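Local atomic coordinates of serine--tRNA ligase, cytoplasmic (Candida albicans, PDB entry 3QO8), a protein that catalyses the ATP-dependent attachment of serine to tRNA(Ser), activating serine as seryl-adenylate before transferring it to the acceptor end of the tRNA. Residues K99-R102 / S103-Q107; A190-N193 / Y194-F198; Y242-T246 / S247-I251; Y419-D423 / G424-P428. All coordinates share one frame; numbering follows the deposited sequence.

The four contacts follow one another along the chain without overlap. Contact 1 lies on helix 74-107 of the N-terminal tRNA-binding extension. Contact 2 is on helix 183-200, against the second subunit. Contact 3 joins strand 239-243 to helix 248-252 in the class II catalytic core, where the seryl-adenylate analogue binds. Contact 4 is the hairpin of strands 420-421 and 424-426, beside a second bound copy of the analogue. Centres of contacts 1 and 4 are about 54 Å apart, and those of contacts 2 and 3 about 20 Å. The series thus runs from the tRNA-binding arm through the dimer interface and the active site to a second pocket.

Contact 1. Residues K99-R102 / S103-Q107; sequences KNLR and SKINQ
L101 and I105 meet one turn apart on helix 74-107. The helix belongs to the N-terminal extension that takes part in tRNA binding.

The apolar contact is between branches. CG of L101 lies 3.9 Å from CD1 of I105, and the CD1 methyl of L101 touches the same I105 methyl. The two side chains slant across each other. L101 carries CG anti to its backbone N (chi1 172°). I105 instead places CG1 anti to the carbonyl carbon, and this branch passes 3.4 Å from L101 O before its methyl reaches L101. Both residues are buried, and both also touch I4.

The backbone bonds are those of an alpha helix, each from residue i+4 to residue i. I105 N donates to L101 O at 2.9 Å, with an N-H...O angle of 169°. The bond from N106 N to R102 O is also 2.9 Å, but more bent. S103 N and K104 N bond in the same way to K99 O and N100 O.

Two charged side chains have partners outside these residues. K104 lays CG 3.4 Å from N100 O, then leads away to helix 30-65, where NZ forms a salt bridge with E34. NE of R102 pairs with D98, one turn back.

The helix is therefore two-sided here. L101 and I105 give it an apolar strip that meets I4 and, through I105, M1. K104 ties it by charge to the other long helix of the extension, while R102 and S103 lie on exposed ground.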
# COMPACT_ATOMS: atom_id res chain seq x y z
N LYS A 99 -34.91 8.17 3.12
CA LYS A 99 -33.60 8.03 3.74
C LYS A 99 -33.58 6.90 4.77
O LYS A 99 -32.68 6.06 4.77
CB LYS A 99 -33.18 9.35 4.39
CG LYS A 99 -31.86 9.31 5.14
CD LYS A 99 -31.49 10.69 5.66
CE LYS A 99 -30.29 10.63 6.60
NZ LYS A 99 -29.05 10.15 5.93
N ASN A 100 -34.57 6.90 5.66
CA ASN A 100 -34.62 5.90 6.72
C ASN A 100 -34.97 4.53 6.17
O ASN A 100 -34.54 3.51 6.71
CB ASN A 100 -35.63 6.31 7.80
CG ASN A 100 -35.20 7.56 8.55
OD1 ASN A 100 -34.03 7.94 8.52
ND2 ASN A 100 -36.14 8.19 9.23
N LEU A 101 -35.76 4.50 5.11
CA LEU A 101 -36.12 3.25 4.48
C LEU A 101 -34.86 2.61 3.89
O LEU A 101 -34.55 1.46 4.19
CB LEU A 101 -37.18 3.47 3.40
CG LEU A 101 -37.53 2.29 2.51
CD1 LEU A 101 -38.22 1.20 3.31
CD2 LEU A 101 -38.43 2.77 1.39
N ARG A 102 -34.11 3.35 3.09
CA ARG A 102 -32.90 2.80 2.49
C ARG A 102 -31.85 2.42 3.53
O ARG A 102 -31.11 1.45 3.36
CB ARG A 102 -32.34 3.75 1.43
CG ARG A 102 -33.34 4.00 0.31
CD ARG A 102 -32.81 4.95 -0.75
NE ARG A 102 -33.83 5.21 -1.77
CZ ARG A 102 -34.02 4.45 -2.85
NH1 ARG A 102 -33.24 3.40 -3.07
NH2 ARG A 102 -34.97 4.76 -3.72
N SER A 103 -31.80 3.17 4.62
CA SER A 103 -30.88 2.88 5.71
C SER A 103 -31.19 1.52 6.32
O SER A 103 -30.28 0.76 6.65
CB SER A 103 -30.97 3.95 6.78
OG SER A 103 -30.37 3.52 7.99
N LYS A 104 -32.48 1.24 6.49
CA LYS A 104 -32.91 -0.03 7.05
C LYS A 104 -32.64 -1.16 6.07
O LYS A 104 -32.11 -2.20 6.45
CB LYS A 104 -34.38 0.02 7.44
CG LYS A 104 -34.64 0.80 8.71
CD LYS A 104 -36.08 0.62 9.19
CE LYS A 104 -36.31 1.35 10.51
NZ LYS A 104 -35.40 0.87 11.58
N ILE A 105 -33.01 -0.96 4.81
CA ILE A 105 -32.80 -2.00 3.81
C ILE A 105 -31.32 -2.35 3.71
O ILE A 105 -30.95 -3.51 3.52
CB ILE A 105 -33.34 -1.57 2.45
CG1 ILE A 105 -34.88 -1.53 2.51
CG2 ILE A 105 -32.84 -2.51 1.36
CD1 ILE A 105 -35.51 -0.88 1.31
N ASN A 106 -30.47 -1.34 3.88
CA ASN A 106 -29.03 -1.54 3.83
C ASN A 106 -28.51 -2.49 4.90
O ASN A 106 -27.47 -3.12 4.73
CB ASN A 106 -28.31 -0.19 3.92
CG ASN A 106 -26.81 -0.34 3.85
OD1 ASN A 106 -26.26 -0.71 2.82
ND2 ASN A 106 -26.14 -0.06 4.97
N GLN A 107 -29.24 -2.58 6.01
CA GLN A 107 -28.85 -3.47 7.10
C GLN A 107 -29.17 -4.95 6.84
O GLN A 107 -28.60 -5.83 7.48
CB GLN A 107 -29.52 -3.03 8.40
CG GLN A 107 -29.20 -1.62 8.84
CD GLN A 107 -29.85 -1.28 10.15
OE1 GLN A 107 -29.74 -2.04 11.12
NE2 GLN A 107 -30.55 -0.16 10.20

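Contact 2. Residues A190-N193 / Y194-F198; sequences ALIN and YGLSF
I192 and L196 stand one turn apart on helix 183-200. CG2 of I192 approaches CD1 of L196 at 4.2 Å, a loose contact between methyl groups. L196 has CG anti to the carbonyl carbon (chi1 -71°), and this brings CG to 3.3 Å from I192 O. Both side chains reach I301 of strand 297-307.

Y194 is turned elsewhere. Its CB sits 3.2 Å from A190 O, and the ring then leads away from residues 190-193. CB of F198 lies over one ring face, toward the rim. The ring also meets F326, and OH is hydrogen-bonded to S329.

The motif is a regular alpha helix, with Y194 N bonded to A190 O at 2.8 Å and G195, L196 and S197 bonded likewise to L191, I192 and N193. It is a helix of the dimer interface. The N193 amide is engaged across that interface: OD1 accepts a hydrogen bond from NE2 of Q189 of the second subunit. I192 packs on that same glutamine. L196 meets V185 of the second subunit.

At S197, CB comes 3.3 Å from N193 O, and the side chain packs against Y434 and against P436 of the second subunit.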
# COMPACT_ATOMS: atom_id res chain seq x y z
N ALA A 190 6.91 -14.98 -6.84
CA ALA A 190 6.60 -16.19 -7.58
C ALA A 190 5.10 -16.47 -7.52
O ALA A 190 4.48 -16.73 -8.54
CB ALA A 190 7.41 -17.41 -7.03
N LEU A 191 4.53 -16.42 -6.32
CA LEU A 191 3.09 -16.68 -6.18
C LEU A 191 2.24 -15.63 -6.91
O LEU A 191 1.24 -15.97 -7.55
CB LEU A 191 2.68 -16.76 -4.71
CG LEU A 191 3.06 -18.11 -4.09
CD1 LEU A 191 3.03 -18.01 -2.59
CD2 LEU A 191 2.11 -19.19 -4.60
N ILE A 192 2.63 -14.37 -6.81
CA ILE A 192 1.91 -13.32 -7.51
C ILE A 192 1.91 -13.57 -9.03
O ILE A 192 0.87 -13.53 -9.68
CB ILE A 192 2.53 -11.94 -7.21
CG1 ILE A 192 2.27 -11.55 -5.75
CG2 ILE A 192 1.97 -10.90 -8.16
CD1 ILE A 192 3.18 -10.41 -5.25
N ASN A 193 3.09 -13.85 -9.58
CA ASN A 193 3.21 -14.04 -11.03
C ASN A 193 2.65 -15.37 -11.54
O ASN A 193 2.03 -15.43 -12.62
CB ASN A 193 4.66 -13.86 -11.47
CG ASN A 193 5.10 -12.42 -11.34
OD1 ASN A 193 4.40 -11.51 -11.79
ND2 ASN A 193 6.23 -12.20 -10.71
N TYR A 194 2.85 -16.42 -10.77
CA TYR A 194 2.23 -17.70 -11.12
C TYR A 194 0.71 -17.56 -11.11
O TYR A 194 0.03 -17.96 -12.06
CB TYR A 194 2.71 -18.83 -10.20
CG TYR A 194 1.99 -20.14 -10.45
CD1 TYR A 194 1.82 -20.62 -11.75
CD2 TYR A 194 1.44 -20.86 -9.40
CE1 TYR A 194 1.15 -21.80 -11.99
CE2 TYR A 194 0.76 -22.05 -9.63
CZ TYR A 194 0.63 -22.52 -10.93
OH TYR A 194 -0.04 -23.69 -11.18
N GLY A 195 0.18 -16.95 -10.06
CA GLY A 195 -1.25 -16.71 -9.94
C GLY A 195 -1.83 -15.92 -11.10
O GLY A 195 -2.90 -16.27 -11.62
N LEU A 196 -1.15 -14.84 -11.51
CA LEU A 196 -1.61 -14.05 -12.66
C LEU A 196 -1.56 -14.87 -13.94
O LEU A 196 -2.48 -14.84 -14.75
CB LEU A 196 -0.75 -12.78 -12.82
CG LEU A 196 -0.99 -11.71 -11.77
CD1 LEU A 196 0.03 -10.57 -11.89
CD2 LEU A 196 -2.41 -11.17 -11.89
N SER A 197 -0.47 -15.61 -14.12
CA SER A 197 -0.28 -16.40 -15.33
C SER A 197 -1.33 -17.50 -15.39
O SER A 197 -1.93 -17.76 -16.44
CB SER A 197 1.12 -17.02 -15.37
OG SER A 197 1.31 -17.77 -16.55
N PHE A 198 -1.54 -18.13 -14.23
CA PHE A 198 -2.52 -19.21 -14.08
C PHE A 198 -3.92 -18.75 -14.48
O PHE A 198 -4.60 -19.40 -15.27
CB PHE A 198 -2.50 -19.70 -12.63
CG PHE A 198 -3.46 -20.83 -12.34
CD1 PHE A 198 -3.07 -22.16 -12.54
CD2 PHE A 198 -4.72 -20.58 -11.83
CE1 PHE A 198 -3.95 -23.20 -12.26
CE2 PHE A 198 -5.61 -21.62 -11.54
CZ PHE A 198 -5.21 -22.94 -11.75

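Contact 3. Residues Y242-T246 / S247-I251; sequences YLIAT and SEQPI. With SSA (5'-O-(N-(L-seryl)-sulfamoyl)adenosine), chain B.
The serine end of the active site is built here, where the chain turns from strand 239-243 into helix 248-252. T246 and E248 grip N10, the amino group of the bound seryl-adenylate analogue. N10 donates to T246 OG1 at 3.0 Å and, in one of two modelled conformers of E248, to E248 OE1 at 2.8 Å.

T246 has OG1 anti to its backbone N (chi1 159°). The hydroxyl there also caps the helix, accepting from E248 N at 3.0 Å, and it bonds to K300. E248 extends beyond CG in this conformer.

Q249 extends its side chain to A245, just past the strand. Its OE1 takes the A245 N-H at 2.9 Å, with the donor tilted 21° from the amide carbonyl plane. Its own N donates to T246 O at 3.1 Å from above the plane of the T246 carbonyl. Q249 thus bonds twice to the backbone before the turn.

I244 crosses P250 at about a right angle, with CG2 3.8 Å from P250 CD. P250 also packs on F179 of the second subunit.

E302 and T404 hydrogen-bond to the analogue as well. A threonine before the turn into a helix and a glutamate just after it, both holding the serine amino group, are consistent with the serine site of class II seryl-tRNA synthetases.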
# COMPACT_ATOMS: atom_id res chain seq x y z
N TYR A 242 -9.91 5.50 2.17
CA TYR A 242 -9.66 4.25 2.88
C TYR A 242 -8.64 3.41 2.12
O TYR A 242 -8.62 3.41 0.89
CB TYR A 242 -10.96 3.47 3.05
CG TYR A 242 -11.89 4.10 4.05
CD1 TYR A 242 -11.85 3.74 5.39
CD2 TYR A 242 -12.80 5.08 3.66
CE1 TYR A 242 -12.70 4.32 6.31
CE2 TYR A 242 -13.65 5.67 4.58
CZ TYR A 242 -13.59 5.29 5.90
OH TYR A 242 -14.44 5.87 6.82
N LEU A 243 -7.80 2.69 2.85
CA LEU A 243 -7.03 1.60 2.26
C LEU A 243 -7.92 0.38 2.08
O LEU A 243 -8.76 0.08 2.94
CB LEU A 243 -5.84 1.26 3.16
CG LEU A 243 -4.72 2.30 3.14
CD1 LEU A 243 -3.64 1.91 4.15
CD2 LEU A 243 -4.12 2.41 1.74
N ILE A 244 -7.75 -0.34 0.97
CA ILE A 244 -8.59 -1.49 0.69
C ILE A 244 -8.18 -2.71 1.51
O ILE A 244 -7.00 -2.88 1.81
CB ILE A 244 -8.59 -1.84 -0.82
CG1 ILE A 244 -7.23 -2.40 -1.26
CG2 ILE A 244 -9.03 -0.60 -1.66
CD1 ILE A 244 -7.17 -2.85 -2.74
N ALA A 245 -9.16 -3.55 1.86
CA ALA A 245 -8.92 -4.82 2.55
C ALA A 245 -8.71 -5.95 1.55
O ALA A 245 -8.19 -7.01 1.90
CB ALA A 245 -10.12 -5.15 3.49
N THR A 246 -9.11 -5.71 0.30
CA THR A 246 -9.05 -6.74 -0.73
C THR A 246 -9.34 -6.07 -2.06
O THR A 246 -10.12 -5.12 -2.11
CB THR A 246 -10.11 -7.88 -0.48
OG1 THR A 246 -10.36 -8.58 -1.71
CG2 THR A 246 -11.42 -7.31 0.02
N SER A 247 -8.71 -6.55 -3.14
CA SER A 247 -8.98 -5.97 -4.46
C SER A 247 -10.44 -6.14 -4.88
O SER A 247 -10.90 -5.48 -5.82
CB SER A 247 -8.01 -6.50 -5.53
OG SER A 247 -8.12 -7.91 -5.70
N GLU A 248 -11.15 -7.02 -4.19
CA GLU A 248 -12.59 -7.19 -4.40
C GLU A 248 -13.29 -5.84 -4.35
O GLU A 248 -14.17 -5.54 -5.15
CB GLU A 248 -13.18 -8.11 -3.32
CG GLU A 248 -14.68 -8.33 -3.44
CD GLU A 248 -15.35 -8.76 -2.13
OE1 GLU A 248 -14.71 -9.44 -1.28
OE2 GLU A 248 -16.54 -8.41 -1.95
N GLN A 249 -12.88 -5.01 -3.41
CA GLN A 249 -13.54 -3.73 -3.19
C GLN A 249 -13.45 -2.78 -4.40
O GLN A 249 -14.48 -2.41 -4.96
CB GLN A 249 -13.05 -3.10 -1.88
CG GLN A 249 -13.68 -3.79 -0.67
CD GLN A 249 -12.86 -3.66 0.61
OE1 GLN A 249 -11.71 -3.23 0.60
NE2 GLN A 249 -13.46 -4.05 1.73
N PRO A 250 -12.23 -2.41 -4.82
CA PRO A 250 -12.18 -1.50 -5.98
C PRO A 250 -12.62 -2.17 -7.29
O PRO A 250 -13.23 -1.53 -8.14
CB PRO A 250 -10.70 -1.05 -6.04
CG PRO A 250 -9.92 -2.14 -5.32
CD PRO A 250 -10.89 -2.67 -4.24
N ILE A 251 -12.33 -3.45 -7.45
CA ILE A 251 -12.69 -4.13 -8.69
C ILE A 251 -14.21 -4.29 -8.80
O ILE A 251 -14.78 -4.23 -9.89
CB ILE A 251 -11.94 -5.48 -8.84
CG1 ILE A 251 -10.43 -5.22 -8.93
CG2 ILE A 251 -12.48 -6.26 -10.05
CD1 ILE A 251 -9.53 -6.47 -9.03
N10 SSA B . -12.34 -10.83 -1.56
CA SSA B . -12.55 -12.01 -0.71
CB SSA B . -12.02 -13.26 -1.41
OG SSA B . -10.58 -13.23 -1.47
C9 SSA B . -11.86 -11.83 0.61
O9 SSA B . -11.15 -10.86 0.84
N8 SSA B . -12.08 -12.78 1.51
S1 SSA B . -11.21 -12.93 2.85
O1S SSA B . -11.46 -11.89 3.81
O2S SSA B . -11.50 -14.20 3.43
O5' SSA B . -9.71 -12.94 2.49
C5' SSA B . -9.20 -13.82 1.51
C4' SSA B . -7.94 -14.51 2.05
O4' SSA B . -6.91 -13.58 2.41
C3' SSA B . -8.18 -15.31 3.31
O3' SSA B . -8.80 -16.56 2.99
C2' SSA B . -6.75 -15.45 3.83
O2' SSA B . -6.05 -16.48 3.11
C1' SSA B . -6.11 -14.11 3.46
N9 SSA B . -6.15 -13.18 4.61
C8 SSA B . -7.24 -12.61 5.15
N7 SSA B . -6.85 -11.85 6.20
C5 SSA B . -5.51 -11.95 6.30
C6 SSA B . -4.58 -11.40 7.15
N6 SSA B . -5.00 -10.57 8.13
N1 SSA B . -3.27 -11.70 6.99
C2 SSA B . -2.88 -12.52 6.01
N3 SSA B . -3.76 -13.07 5.16
C4 SSA B . -5.08 -12.80 5.30

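Contact 4. Residues Y419-D423 / G424-P428; sequences YQKED and GLVIP. With SSA (5'-O-(N-(L-seryl)-sulfamoyl)adenosine), chain D.
Y419 runs along G424-P428 from its CB to its hydroxyl. CB lies 3.6 Å from CD1 of L425 and closer still to V426 O. The ring follows, with CG anti to the carbonyl carbon (chi1 -84°). CD2 meets CG1 of V426 at 3.8 Å, and the two side chains cross at about a right angle. CE2 is 3.6 Å from P428 CA. CG of P428 sits over the middle of one ring face, 3.6 Å from the centroid and only 9° off the normal, a CH-pi contact. The CE2-OH edge of the ring points at the face of the adenine of a bound seryl-adenylate analogue, with CE2 over C4 and OH over N9. OH is hydrogen-bonded to L330 O.

The backbones are joined as well. V426 N donates to Y419 O at 2.9 Å, and K421 N to G424 O at 2.8 Å. The return bond from G424 N to K421 O is weak. Farther along the hairpin, CD of K421 rests 3.6 Å from CG2 of V426. The other methyl of V426, CG1, turns to the adenine. V426 O is buried without a polar partner.

The hairpin continues from helix 408-419, whose L416 and I415 touch L425 and P428. Strand 441-443 pairs with strand 424-426 on the side away from 420-421, completing a three-stranded antiparallel sheet.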
# COMPACT_ATOMS: atom_id res chain seq x y z
N TYR A 419 6.74 -28.17 2.62
CA TYR A 419 7.89 -28.37 1.74
C TYR A 419 9.19 -28.39 2.53
O TYR A 419 10.26 -28.44 1.95
CB TYR A 419 7.93 -27.33 0.61
CG TYR A 419 7.06 -27.71 -0.58
CD1 TYR A 419 5.69 -27.49 -0.55
CD2 TYR A 419 7.61 -28.28 -1.71
CE1 TYR A 419 4.88 -27.85 -1.63
CE2 TYR A 419 6.81 -28.65 -2.80
CZ TYR A 419 5.44 -28.42 -2.75
OH TYR A 419 4.64 -28.78 -3.82
N GLN A 420 9.07 -28.36 3.85
CA GLN A 420 10.24 -28.41 4.71
C GLN A 420 10.84 -29.81 4.70
O GLN A 420 10.15 -30.80 4.47
CB GLN A 420 9.89 -28.01 6.15
CG GLN A 420 9.11 -29.06 6.93
CD GLN A 420 8.75 -28.58 8.33
OE1 GLN A 420 9.61 -28.48 9.21
NE2 GLN A 420 7.47 -28.26 8.55
N LYS A 421 12.15 -29.87 4.92
CA LYS A 421 12.79 -31.14 5.24
C LYS A 421 13.95 -30.80 6.18
O LYS A 421 14.07 -29.66 6.62
CB LYS A 421 13.23 -31.87 3.97
CG LYS A 421 14.32 -31.18 3.20
CD LYS A 421 14.32 -31.64 1.75
CE LYS A 421 14.40 -33.14 1.63
NZ LYS A 421 14.29 -33.55 0.20
N GLU A 422 14.80 -31.77 6.50
CA GLU A 422 15.74 -31.59 7.60
C GLU A 422 16.68 -30.40 7.42
O GLU A 422 16.93 -29.66 8.37
CB GLU A 422 16.55 -32.87 7.84
CG GLU A 422 17.57 -32.75 8.97
CD GLU A 422 18.38 -34.02 9.18
OE1 GLU A 422 17.80 -35.02 9.68
OE2 GLU A 422 19.58 -34.02 8.85
N ASP A 423 17.19 -30.23 6.21
CA ASP A 423 18.24 -29.26 5.91
C ASP A 423 17.75 -28.02 5.15
O ASP A 423 18.54 -27.15 4.79
CB ASP A 423 19.36 -29.94 5.10
CG ASP A 423 18.83 -30.74 3.91
OD1 ASP A 423 19.62 -31.05 2.99
OD2 ASP A 423 17.62 -31.06 3.89
N GLY A 424 16.46 -27.95 4.88
CA GLY A 424 15.92 -26.75 4.25
C GLY A 424 14.56 -26.90 3.59
O GLY A 424 13.75 -27.70 4.03
N LEU A 425 14.33 -26.12 2.54
CA LEU A 425 13.01 -26.04 1.90
C LEU A 425 13.07 -26.46 0.44
O LEU A 425 13.83 -25.89 -0.35
CB LEU A 425 12.48 -24.60 1.95
CG LEU A 425 11.08 -24.45 1.36
CD1 LEU A 425 10.07 -24.97 2.38
CD2 LEU A 425 10.77 -23.00 0.96
N VAL A 426 12.27 -27.44 0.07
CA VAL A 426 12.10 -27.78 -1.35
C VAL A 426 11.21 -26.70 -2.01
O VAL A 426 10.21 -26.29 -1.45
CB VAL A 426 11.47 -29.18 -1.50
CG1 VAL A 426 11.02 -29.42 -2.95
CG2 VAL A 426 12.45 -30.26 -1.05
N ILE A 427 11.60 -26.21 -3.18
CA ILE A 427 10.79 -25.22 -3.89
C ILE A 427 9.72 -25.93 -4.72
O ILE A 427 10.05 -26.79 -5.54
CB ILE A 427 11.66 -24.33 -4.81
CG1 ILE A 427 12.76 -23.60 -4.01
CG2 ILE A 427 10.80 -23.35 -5.61
CD1 ILE A 427 12.26 -22.61 -2.98
N PRO A 428 8.44 -25.57 -4.53
CA PRO A 428 7.40 -26.23 -5.34
C PRO A 428 7.73 -26.14 -6.83
O PRO A 428 8.09 -25.07 -7.32
CB PRO A 428 6.15 -25.43 -5.01
CG PRO A 428 6.39 -24.96 -3.57
CD PRO A 428 7.87 -24.69 -3.49
N10 SSA D . 0.83 -35.82 -10.45
CA SSA D . 2.21 -35.39 -10.33
CB SSA D . 2.45 -34.24 -11.31
OG SSA D . 3.78 -33.73 -11.15
C9 SSA D . 2.47 -34.93 -8.92
O9 SSA D . 3.58 -34.57 -8.58
N8 SSA D . 1.43 -34.95 -8.09
S1 SSA D . 1.53 -34.33 -6.61
O1S SSA D . 0.21 -34.20 -6.06
O2S SSA D . 2.34 -35.19 -5.78
O5' SSA D . 2.21 -32.95 -6.70
C5' SSA D . 1.48 -31.78 -7.05
C4' SSA D . 2.49 -30.70 -7.46
O4' SSA D . 3.17 -30.18 -6.31
C3' SSA D . 3.56 -31.26 -8.37
O3' SSA D . 3.26 -30.99 -9.74
C2' SSA D . 4.83 -30.53 -7.97
O2' SSA D . 5.02 -29.39 -8.80
C1' SSA D . 4.58 -30.06 -6.55
N9 SSA D . 5.34 -30.96 -5.65
C8 SSA D . 4.86 -31.96 -4.89
N7 SSA D . 5.90 -32.54 -4.23
C5 SSA D . 7.03 -31.89 -4.60
C6 SSA D . 8.37 -32.04 -4.26
N6 SSA D . 8.78 -32.99 -3.38
N1 SSA D . 9.27 -31.21 -4.83
C2 SSA D . 8.90 -30.25 -5.69
N3 SSA D . 7.61 -30.09 -6.03
C4 SSA D . 6.67 -30.90 -5.50